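Local coordinates for ribose-phosphate pyrophosphokinase (Thermus thermophilus, PDB 7PN0), which catalyses the transfer of the pyrophosphate group of ATP to ribose 5-phosphate, giving phosphoribosyl pyrophosphate (PRPP) and AMP, at residues P89-A94 and M126-P131; D121-M126 and F137-D142. All coordinates share one frame; numbering follows the deposited sequence.

Interaction 1 of 2, residues P89-A94 and M126-P131. With ADP (adenosine-5'-diphosphate), chain C; SO4 (sulfate ion), chain F.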
ATOM      1  N   PRO A  89     -24.559  10.428   4.733  1.00 13.79           N
ATOM      2  CA  PRO A  89     -25.783  10.769   4.006  1.00 13.44           C
ATOM      3  C   PRO A  89     -25.588  11.988   3.105  1.00 15.12           C
ATOM      4  O   PRO A  89     -26.064  11.942   1.981  1.00 16.56           O
ATOM      5  CB  PRO A  89     -26.824  11.004   5.107  1.00 12.66           C
ATOM      6  CG  PRO A  89     -26.281  10.267   6.271  1.00 13.45           C
ATOM      7  CD  PRO A  89     -24.763  10.387   6.191  1.00 12.76           C
ATOM      8  N   TYR A  90     -24.832  12.990   3.548  1.00 13.58           N
ATOM      9  CA  TYR A  90     -24.480  14.158   2.713  1.00 13.85           C
ATOM     10  C   TYR A  90     -22.959  14.327   2.677  1.00 14.70           C
ATOM     11  O   TYR A  90     -22.387  14.674   3.675  1.00 15.29           O
ATOM     12  CB  TYR A  90     -25.118  15.443   3.205  1.00 15.23           C
ATOM     13  CG  TYR A  90     -24.691  16.693   2.461  1.00 15.25           C
ATOM     14  CD1 TYR A  90     -24.684  16.742   1.075  1.00 15.54           C
ATOM     15  CD2 TYR A  90     -24.227  17.809   3.142  1.00 14.82           C
ATOM     16  CE1 TYR A  90     -24.242  17.874   0.389  1.00 15.87           C
ATOM     17  CE2 TYR A  90     -23.795  18.953   2.482  1.00 14.84           C
ATOM     18  CZ  TYR A  90     -23.792  18.977   1.098  1.00 15.50           C
ATOM     19  OH  TYR A  90     -23.411  20.109   0.439  1.00 16.74           O
ATOM     20  N   PHE A  91     -22.387  14.141   1.500  1.00 13.66           N
ATOM     21  CA  PHE A  91     -20.936  14.249   1.258  1.00 14.48           C
ATOM     22  C   PHE A  91     -20.713  15.584   0.545  1.00 14.13           C
ATOM     23  O   PHE A  91     -20.705  15.612  -0.688  1.00 14.58           O
ATOM     24  CB  PHE A  91     -20.415  13.059   0.462  1.00 13.67           C
ATOM     25  CG  PHE A  91     -18.931  13.081   0.253  1.00 14.19           C
ATOM     26  CD1 PHE A  91     -18.066  13.617   1.210  1.00 14.93           C
ATOM     27  CD2 PHE A  91     -18.374  12.600  -0.914  1.00 16.26           C
ATOM     28  CE1 PHE A  91     -16.696  13.603   1.034  1.00 15.44           C
ATOM     29  CE2 PHE A  91     -16.994  12.606  -1.093  1.00 16.74           C
ATOM     30  CZ  PHE A  91     -16.159  13.086  -0.115  1.00 15.86           C
ATOM     31  N   SER A  92     -20.608  16.650   1.340  1.00 14.35           N
ATOM     32  CA  SER A  92     -20.531  18.047   0.818  1.00 13.21           C
ATOM     33  C   SER A  92     -19.358  18.164  -0.153  1.00 14.30           C
ATOM     34  O   SER A  92     -19.476  18.884  -1.181  1.00 13.38           O
ATOM     35  CB  SER A  92     -20.409  19.023   1.945  1.00 14.12           C
ATOM     36  OG  SER A  92     -19.153  18.931   2.619  1.00 14.31           O
ATOM     37  N   TYR A  93     -18.231  17.531   0.184  1.00 12.22           N
ATOM     38  CA  TYR A  93     -17.001  17.713  -0.618  1.00 12.89           C
ATOM     39  C   TYR A  93     -17.105  17.012  -1.971  1.00 13.26           C
ATOM     40  O   TYR A  93     -16.145  17.187  -2.789  1.00 12.53           O
ATOM     41  CB  TYR A  93     -15.744  17.321   0.151  1.00 12.66           C
ATOM     42  CG  TYR A  93     -15.231  18.345   1.133  1.00 13.69           C
ATOM     43  CD1 TYR A  93     -14.510  19.454   0.687  1.00 14.52           C
ATOM     44  CD2 TYR A  93     -15.460  18.215   2.497  1.00 13.39           C
ATOM     45  CE1 TYR A  93     -13.992  20.394   1.560  1.00 14.04           C
ATOM     46  CE2 TYR A  93     -14.953  19.147   3.385  1.00 13.87           C
ATOM     47  CZ  TYR A  93     -14.204  20.223   2.921  1.00 14.51           C
ATOM     48  OH  TYR A  93     -13.741  21.154   3.790  1.00 14.72           O
ATOM     49  N   ALA A  94     -18.218  16.344  -2.287  1.00 12.75           N
ATOM     50  CA  ALA A  94     -18.434  15.833  -3.661  1.00 14.33           C
ATOM     51  C   ALA A  94     -18.419  17.033  -4.626  1.00 13.77           C
ATOM     52  O   ALA A  94     -18.195  16.831  -5.804  1.00 16.32           O
ATOM     53  CB  ALA A  94     -19.706  15.019  -3.783  1.00 13.87           C
ATOM     54  N   MET A 126     -25.816   9.156  -0.405  1.00 14.62           N
ATOM     55  CA  MET A 126     -27.028   9.468  -1.198  1.00 14.26           C
ATOM     56  C   MET A 126     -26.746  10.717  -2.021  1.00 13.00           C
ATOM     57  O   MET A 126     -26.121  11.636  -1.510  1.00 13.95           O
ATOM     58  CB  MET A 126     -28.255   9.660  -0.314  1.00 14.51           C
ATOM     59  CG  MET A 126     -29.486  10.144  -1.068  1.00 15.02           C
ATOM     60  SD  MET A 126     -30.944  10.238   0.041  1.00 16.83           S
ATOM     61  CE  MET A 126     -31.463   8.532   0.050  1.00 15.88           C
ATOM     62  N   THR A 127     -27.234  10.732  -3.241  1.00 13.98           N
ATOM     63  CA  THR A 127     -27.165  11.913  -4.128  1.00 14.27           C
ATOM     64  C   THR A 127     -25.777  12.578  -4.049  1.00 14.28           C
ATOM     65  O   THR A 127     -25.664  13.774  -3.641  1.00 14.34           O
ATOM     66  CB  THR A 127     -28.319  12.880  -3.846  1.00 16.01           C
ATOM     67  OG1 THR A 127     -29.563  12.170  -3.812  1.00 17.09           O
ATOM     68  CG2 THR A 127     -28.364  13.974  -4.892  1.00 18.20           C
ATOM     69  N   LEU A 128     -24.744  11.919  -4.564  1.00 14.76           N
ATOM     70  CA  LEU A 128     -23.424  12.583  -4.784  1.00 14.19           C
ATOM     71  C   LEU A 128     -23.592  13.733  -5.764  1.00 15.04           C
ATOM     72  O   LEU A 128     -24.396  13.615  -6.690  1.00 13.98           O
ATOM     73  CB  LEU A 128     -22.417  11.589  -5.325  1.00 13.78           C
ATOM     74  CG  LEU A 128     -21.992  10.562  -4.299  1.00 13.83           C
ATOM     75  CD1 LEU A 128     -21.228   9.460  -4.980  1.00 14.12           C
ATOM     76  CD2 LEU A 128     -21.171  11.213  -3.194  1.00 14.36           C
ATOM     77  N   HIS A 129     -22.908  14.835  -5.511  1.00 15.14           N
ATOM     78  CA  HIS A 129     -22.971  16.053  -6.352  1.00 15.40           C
ATOM     79  C   HIS A 129     -22.685  15.699  -7.812  1.00 16.51           C
ATOM     80  O   HIS A 129     -23.380  16.206  -8.705  1.00 14.88           O
ATOM     81  CB  HIS A 129     -21.973  17.091  -5.844  1.00 16.49           C
ATOM     82  CG  HIS A 129     -21.932  18.280  -6.742  1.00 17.92           C
ATOM     83  ND1 HIS A 129     -23.015  19.164  -6.833  1.00 19.44           N
ATOM     84  CD2 HIS A 129     -21.005  18.690  -7.642  1.00 17.65           C
ATOM     85  CE1 HIS A 129     -22.709  20.096  -7.728  1.00 20.90           C
ATOM     86  NE2 HIS A 129     -21.481  19.842  -8.221  1.00 18.32           N
ATOM     87  N   SER A 130     -21.699  14.839  -8.053  1.00 16.63           N
ATOM     88  CA  SER A 130     -21.433  14.305  -9.405  1.00 17.27           C
ATOM     89  C   SER A 130     -21.253  12.801  -9.301  1.00 16.64           C
ATOM     90  O   SER A 130     -20.661  12.316  -8.343  1.00 15.49           O
ATOM     91  CB  SER A 130     -20.285  15.003 -10.060  1.00 17.48           C
ATOM     92  OG  SER A 130     -19.010  14.599  -9.514  1.00 18.55           O
ATOM     93  N   PRO A 131     -21.721  12.037 -10.296  1.00 16.35           N
ATOM     94  CA  PRO A 131     -21.592  10.584 -10.234  1.00 17.30           C
ATOM     95  C   PRO A 131     -20.147  10.087 -10.385  1.00 14.79           C
ATOM     96  O   PRO A 131     -19.848   9.002  -9.891  1.00 15.06           O
ATOM     97  CB  PRO A 131     -22.483  10.155 -11.396  1.00 17.93           C
ATOM     98  CG  PRO A 131     -22.299  11.272 -12.406  1.00 18.81           C
ATOM     99  CD  PRO A 131     -22.368  12.511 -11.544  1.00 18.69           C
TER
HETATM  100  PB  ADP C 401     -21.046  22.672 -10.216  1.00 72.45           P
HETATM  101  O1B ADP C 401     -21.926  21.726 -11.045  1.00 64.41           O
HETATM  102  O2B ADP C 401     -20.112  21.933  -9.286  1.00 60.93           O
HETATM  103  O3B ADP C 401     -21.752  23.829  -9.537  1.00 53.72           O
HETATM  104  PA  ADP C 401     -18.776  24.011 -11.005  1.00 75.26           P
HETATM  105  O1A ADP C 401     -17.801  22.916 -10.701  1.00 72.25           O
HETATM  106  O2A ADP C 401     -18.430  24.985 -12.081  1.00 75.60           O
HETATM  107  O3A ADP C 401     -20.182  23.367 -11.367  1.00 62.92           O
HETATM  108  O5' ADP C 401     -19.185  24.789  -9.637  1.00 63.96           O
HETATM  109  C5' ADP C 401     -18.370  24.654  -8.433  1.00 47.85           C
HETATM  110  C4' ADP C 401     -18.260  25.975  -7.695  1.00 41.11           C
HETATM  111  O4' ADP C 401     -18.407  25.711  -6.268  1.00 28.56           O
HETATM  112  C3' ADP C 401     -16.919  26.719  -7.820  1.00 39.98           C
HETATM  113  O3' ADP C 401     -16.158  26.387  -8.978  1.00 41.68           O
HETATM  114  C2' ADP C 401     -16.119  26.112  -6.674  1.00 30.60           C
HETATM  115  O2' ADP C 401     -15.111  26.993  -6.257  1.00 40.46           O
HETATM  116  C1' ADP C 401     -17.185  25.887  -5.604  1.00 26.60           C
HETATM  117  N9  ADP C 401     -16.928  24.711  -4.769  1.00 20.25           N
HETATM  118  C8  ADP C 401     -15.987  23.718  -4.964  1.00 20.57           C
HETATM  119  N7  ADP C 401     -15.968  22.812  -4.008  1.00 16.24           N
HETATM  120  C5  ADP C 401     -16.945  23.246  -3.124  1.00 16.25           C
HETATM  121  C6  ADP C 401     -17.410  22.735  -1.903  1.00 16.42           C
HETATM  122  N6  ADP C 401     -16.948  21.603  -1.372  1.00 16.26           N
HETATM  123  N1  ADP C 401     -18.401  23.408  -1.254  1.00 16.78           N
HETATM  124  C2  ADP C 401     -18.877  24.522  -1.827  1.00 17.35           C
HETATM  125  N3  ADP C 401     -18.528  25.084  -2.979  1.00 18.29           N
HETATM  126  C4  ADP C 401     -17.535  24.413  -3.581  1.00 18.99           C
HETATM  127  S   SO4 F 404     -30.092  11.156  -7.359  1.00 21.90           S
HETATM  128  O1  SO4 F 404     -30.271   9.850  -7.943  1.00 18.25           O
HETATM  129  O2  SO4 F 404     -30.560  11.097  -5.990  1.00 22.82           O
HETATM  130  O3  SO4 F 404     -30.885  12.166  -8.099  1.00 24.40           O
HETATM  131  O4  SO4 F 404     -28.712  11.504  -7.360  1.00 23.24           O
HETATM  132  O   HOH W   1     -23.790  13.370  -0.867  1.00 16.84           O
HETATM  133  O   HOH W   2     -23.100  15.487  -2.652  1.00 17.58           O
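Ala94 and His129 meet where the two backbones come closest, CA to CA, and apolar contacts carry most of this pairing. The methyl CB of Ala94 lies 3.6 Å from His129 N and almost as near His129 CB; a residue this small lets the two backbones approach closely. One branch of Leu128, CD2, touches Ala94 CB and reaches the rim of the Phe91 ring at CD2, 3.9 Å away and near the ring plane. Phe91 CG is anti to the backbone N (chi1 -177°), and the ring beyond it has Ala94 N above its centre, while that N bonds back to Phe91 O.

No direct hydrogen bond joins the loops; water does the work. One water accepts from Phe91 N at 2.9 Å and can donate to Met126 O. A second lies within bonding distance of Phe91 O and Thr127 O and takes a weak bond from His129 N. Met126 N, also buried, has no partner in the model.

Of the two loops, 126-131 supplies the hydrogen bonds to the ligands. His129 NE2 donates to the terminal phosphate of ADP at O2B (2.7 Å), that oxygen lying at the ring edge; ND1 is tied to Asp219, which would fix the ring's rotation. Thr127 OG1 donates to O2 of a sulfate ion, probably from the crystallisation liquor. The carbonyl O of Ser92 and the ring of Tyr93 lie near N6 of the adenine, Tyr93 CD1 at 3.8 Å. Together the loops line part of the ADP pocket, completed by Ser96, Lys98 and, from a second subunit, Asn36.

Both loops leave the C-terminal ends of neighbouring parallel strands, 83-88 and 122-126. Helix 107-118 packs on Phe91 and Tyr93, helix 287-299 on Pro89 and Met126.

Interaction 2 of 2, residues D121-M126 and F137-D142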
ATOM      1  N   ASP A 121     -14.169   0.326   5.212  1.00 14.21           N
ATOM      2  CA  ASP A 121     -14.221  -0.815   4.266  1.00 13.66           C
ATOM      3  C   ASP A 121     -15.191  -0.499   3.138  1.00 13.63           C
ATOM      4  O   ASP A 121     -15.116  -1.154   2.098  1.00 12.81           O
ATOM      5  CB  ASP A 121     -14.608  -2.089   4.999  1.00 15.15           C
ATOM      6  CG  ASP A 121     -13.596  -2.495   6.037  1.00 16.27           C
ATOM      7  OD1 ASP A 121     -12.376  -2.596   5.643  1.00 14.61           O
ATOM      8  OD2 ASP A 121     -14.032  -2.859   7.171  1.00 14.62           O
ATOM      9  N   ARG A 122     -16.090   0.449   3.358  1.00 13.81           N
ATOM     10  CA  ARG A 122     -17.245   0.675   2.478  1.00 14.05           C
ATOM     11  C   ARG A 122     -17.790   2.049   2.790  1.00 12.07           C
ATOM     12  O   ARG A 122     -17.587   2.567   3.896  1.00 12.23           O
ATOM     13  CB  ARG A 122     -18.470  -0.246   2.684  1.00 15.41           C
ATOM     14  CG  ARG A 122     -18.238  -1.719   2.923  1.00 18.58           C
ATOM     15  CD  ARG A 122     -19.574  -2.413   3.134  1.00 18.61           C
ATOM     16  NE  ARG A 122     -20.442  -2.195   1.989  1.00 20.89           N
ATOM     17  CZ  ARG A 122     -20.286  -2.786   0.797  1.00 21.35           C
ATOM     18  NH1 ARG A 122     -21.113  -2.498  -0.174  1.00 19.14           N
ATOM     19  NH2 ARG A 122     -19.350  -3.709   0.592  1.00 23.32           N
ATOM     20  N   VAL A 123     -18.565   2.575   1.855  1.00 11.61           N
ATOM     21  CA  VAL A 123     -19.285   3.856   2.043  1.00 12.06           C
ATOM     22  C   VAL A 123     -20.724   3.589   1.615  1.00 11.06           C
ATOM     23  O   VAL A 123     -20.928   2.834   0.666  1.00 12.86           O
ATOM     24  CB  VAL A 123     -18.675   5.027   1.244  1.00 12.23           C
ATOM     25  CG1 VAL A 123     -19.521   6.264   1.285  1.00 12.96           C
ATOM     26  CG2 VAL A 123     -17.300   5.366   1.743  1.00 14.32           C
ATOM     27  N   LEU A 124     -21.645   4.227   2.304  1.00 11.74           N
ATOM     28  CA  LEU A 124     -23.094   4.293   1.973  1.00 12.66           C
ATOM     29  C   LEU A 124     -23.457   5.767   1.938  1.00 12.30           C
ATOM     30  O   LEU A 124     -23.230   6.420   2.957  1.00 12.91           O
ATOM     31  CB  LEU A 124     -23.929   3.539   3.025  1.00 12.59           C
ATOM     32  CG  LEU A 124     -25.450   3.641   2.849  1.00 12.13           C
ATOM     33  CD1 LEU A 124     -25.854   3.136   1.480  1.00 12.08           C
ATOM     34  CD2 LEU A 124     -26.177   2.919   3.990  1.00 12.04           C
ATOM     35  N   THR A 125     -23.957   6.263   0.802  1.00 11.47           N
ATOM     36  CA  THR A 125     -24.193   7.708   0.646  1.00 11.79           C
ATOM     37  C   THR A 125     -25.430   7.906  -0.213  1.00 12.36           C
ATOM     38  O   THR A 125     -25.929   6.948  -0.775  1.00 14.23           O
ATOM     39  CB  THR A 125     -22.931   8.429   0.148  1.00 11.97           C
ATOM     40  OG1 THR A 125     -23.111   9.839   0.175  1.00 12.41           O
ATOM     41  CG2 THR A 125     -22.502   8.047  -1.250  1.00 11.93           C
ATOM     42  N   MET A 126     -25.816   9.156  -0.405  1.00 14.62           N
ATOM     43  CA  MET A 126     -27.028   9.468  -1.198  1.00 14.26           C
ATOM     44  C   MET A 126     -26.746  10.717  -2.021  1.00 13.00           C
ATOM     45  O   MET A 126     -26.121  11.636  -1.510  1.00 13.95           O
ATOM     46  CB  MET A 126     -28.255   9.660  -0.314  1.00 14.51           C
ATOM     47  CG  MET A 126     -29.486  10.144  -1.068  1.00 15.02           C
ATOM     48  SD  MET A 126     -30.944  10.238   0.041  1.00 16.83           S
ATOM     49  CE  MET A 126     -31.463   8.532   0.050  1.00 15.88           C
ATOM     50  N   PHE A 137     -13.322   6.531  -4.915  1.00 11.85           N
ATOM     51  CA  PHE A 137     -13.209   5.490  -3.871  1.00 11.71           C
ATOM     52  C   PHE A 137     -12.674   4.207  -4.484  1.00 13.68           C
ATOM     53  O   PHE A 137     -13.106   3.793  -5.548  1.00 12.48           O
ATOM     54  CB  PHE A 137     -14.540   5.242  -3.156  1.00 12.44           C
ATOM     55  CG  PHE A 137     -15.009   6.392  -2.319  1.00 12.55           C
ATOM     56  CD1 PHE A 137     -15.783   7.394  -2.872  1.00 13.84           C
ATOM     57  CD2 PHE A 137     -14.646   6.492  -0.990  1.00 13.26           C
ATOM     58  CE1 PHE A 137     -16.183   8.481  -2.112  1.00 14.06           C
ATOM     59  CE2 PHE A 137     -15.047   7.582  -0.238  1.00 13.52           C
ATOM     60  CZ  PHE A 137     -15.809   8.571  -0.795  1.00 13.77           C
ATOM     61  N   LYS A 138     -11.733   3.569  -3.791  1.00 12.58           N
ATOM     62  CA  LYS A 138     -11.289   2.212  -4.124  1.00 14.31           C
ATOM     63  C   LYS A 138     -12.210   1.212  -3.425  1.00 14.03           C
ATOM     64  O   LYS A 138     -12.503   0.161  -3.993  1.00 12.87           O
ATOM     65  CB  LYS A 138      -9.819   2.009  -3.750  1.00 16.98           C
ATOM     66  CG  LYS A 138      -9.319   0.611  -4.120  1.00 21.65           C
ATOM     67  CD  LYS A 138      -9.332   0.297  -5.618  1.00 28.00           C
ATOM     68  CE  LYS A 138      -8.425  -0.868  -6.013  1.00 32.11           C
ATOM     69  NZ  LYS A 138      -8.712  -1.358  -7.386  1.00 37.85           N
ATOM     70  N   ILE A 139     -12.639   1.522  -2.213  1.00 13.14           N
ATOM     71  CA  ILE A 139     -13.581   0.690  -1.424  1.00 12.96           C
ATOM     72  C   ILE A 139     -14.961   0.781  -2.053  1.00 13.17           C
ATOM     73  O   ILE A 139     -15.270   1.775  -2.696  1.00 13.38           O
ATOM     74  CB  ILE A 139     -13.633   1.140   0.035  1.00 11.70           C
ATOM     75  CG1 ILE A 139     -13.938   2.647   0.179  1.00 12.21           C
ATOM     76  CG2 ILE A 139     -12.353   0.732   0.735  1.00 12.02           C
ATOM     77  CD1 ILE A 139     -14.245   3.064   1.633  1.00 12.54           C
ATOM     78  N   PRO A 140     -15.787  -0.274  -1.909  1.00 13.10           N
ATOM     79  CA  PRO A 140     -17.143  -0.253  -2.447  1.00 13.85           C
ATOM     80  C   PRO A 140     -17.936   0.939  -1.915  1.00 13.66           C
ATOM     81  O   PRO A 140     -17.831   1.291  -0.699  1.00 12.55           O
ATOM     82  CB  PRO A 140     -17.764  -1.574  -2.013  1.00 14.51           C
ATOM     83  CG  PRO A 140     -16.616  -2.457  -1.611  1.00 16.15           C
ATOM     84  CD  PRO A 140     -15.456  -1.549  -1.288  1.00 14.17           C
ATOM     85  N   VAL A 141     -18.801   1.483  -2.783  1.00 11.96           N
ATOM     86  CA  VAL A 141     -19.705   2.602  -2.445  1.00 13.01           C
ATOM     87  C   VAL A 141     -21.118   2.174  -2.858  1.00 12.97           C
ATOM     88  O   VAL A 141     -21.289   1.720  -3.938  1.00 13.95           O
ATOM     89  CB  VAL A 141     -19.299   3.934  -3.088  1.00 12.68           C
ATOM     90  CG1 VAL A 141     -20.354   4.994  -2.848  1.00 13.75           C
ATOM     91  CG2 VAL A 141     -17.891   4.407  -2.658  1.00 13.39           C
ATOM     92  N   ASP A 142     -22.044   2.206  -1.934  1.00 12.54           N
ATOM     93  CA  ASP A 142     -23.477   2.078  -2.290  1.00 14.79           C
ATOM     94  C   ASP A 142     -24.033   3.498  -2.334  1.00 14.40           C
ATOM     95  O   ASP A 142     -24.020   4.185  -1.322  1.00 16.48           O
ATOM     96  CB  ASP A 142     -24.219   1.135  -1.350  1.00 14.63           C
ATOM     97  CG  ASP A 142     -23.808  -0.317  -1.531  1.00 15.42           C
ATOM     98  OD1 ASP A 142     -23.807  -0.811  -2.694  1.00 17.41           O
ATOM     99  OD2 ASP A 142     -23.399  -0.916  -0.546  1.00 16.75           O
TER
HETATM  100  O   HOH W   3     -22.024   0.161   1.457  1.00 18.65           O
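Arg122 reaches across the strand pair to Pro140 and Asp142, its side chain meeting a different partner at each stage. CB lies 3.8 Å from Pro140 O. The chain then bends at chi3 (57°), which sets NE; the guanidinium beyond it lies across Pro140 and beside Asp142. NE donates to a water that also donates to Val123 O and Asp142 OD2. NH2 lies 3.7 Å from both CB and CG of Pro140, and CB sits over one face of the guanidinium, the two side chains crossing at about a right angle. NH1 completes the reach with a salt bridge to Asp142 OD2 at 2.8 Å; the oxygen lies in the guanidinium plane and is met on its syn side, although the planes of the two groups are 31° apart.

Beneath this, the backbones run parallel as the edge pair of the sheet, 141-144 being outermost within this chain. Val123 N donates to Pro140 O, Asp142 N to Val123 O (2.9 Å) and Thr125 N to Asp142 O. Val123 points to the opposite sheet face from Asp142, where its CG2 packs on Phe137 CE2 at 3.7 Å and on Ile139 CD1; branched and aromatic residues suit this mainly apolar face, against helix 107-118.

An alanine at Arg122 would probably leave Asp142 OD2 without its charged mate here, and remove the guanidinium that lies against Pro140 CB and CG. Ser80 of the fourth subunit bonds to Arg122 NH1, and Arg48 of that subunit forms a salt bridge with Asp142 OD1. The chemistry thus differs by face: an ion pair beside Leu124 on one, mainly hydrocarbon on the other. The two arginines come close at NH1, and the negative charge of Asp142, paired with both, probably offsets their mutual repulsion.

In the fold
Both contacts are largely buried and are built on the same five-stranded parallel sheet, interaction 1 on loops leaving its strands and interaction 2 within it; they share Met126, where strand 122-126 ends. The centre of interaction 1 lies nearer the centre of the chain, about 6 Å against 15 Å for interaction 2, and it joins its loops through small apolar contacts and water, beside the ADP pocket. Interaction 2 pairs that strand with the outermost strand of the sheet within this chain, through direct backbone bonds and an ion pair at a subunit boundary. The two touch where Phe91 meets Phe137, and helices 107-118 and 287-299 pack against residues of both.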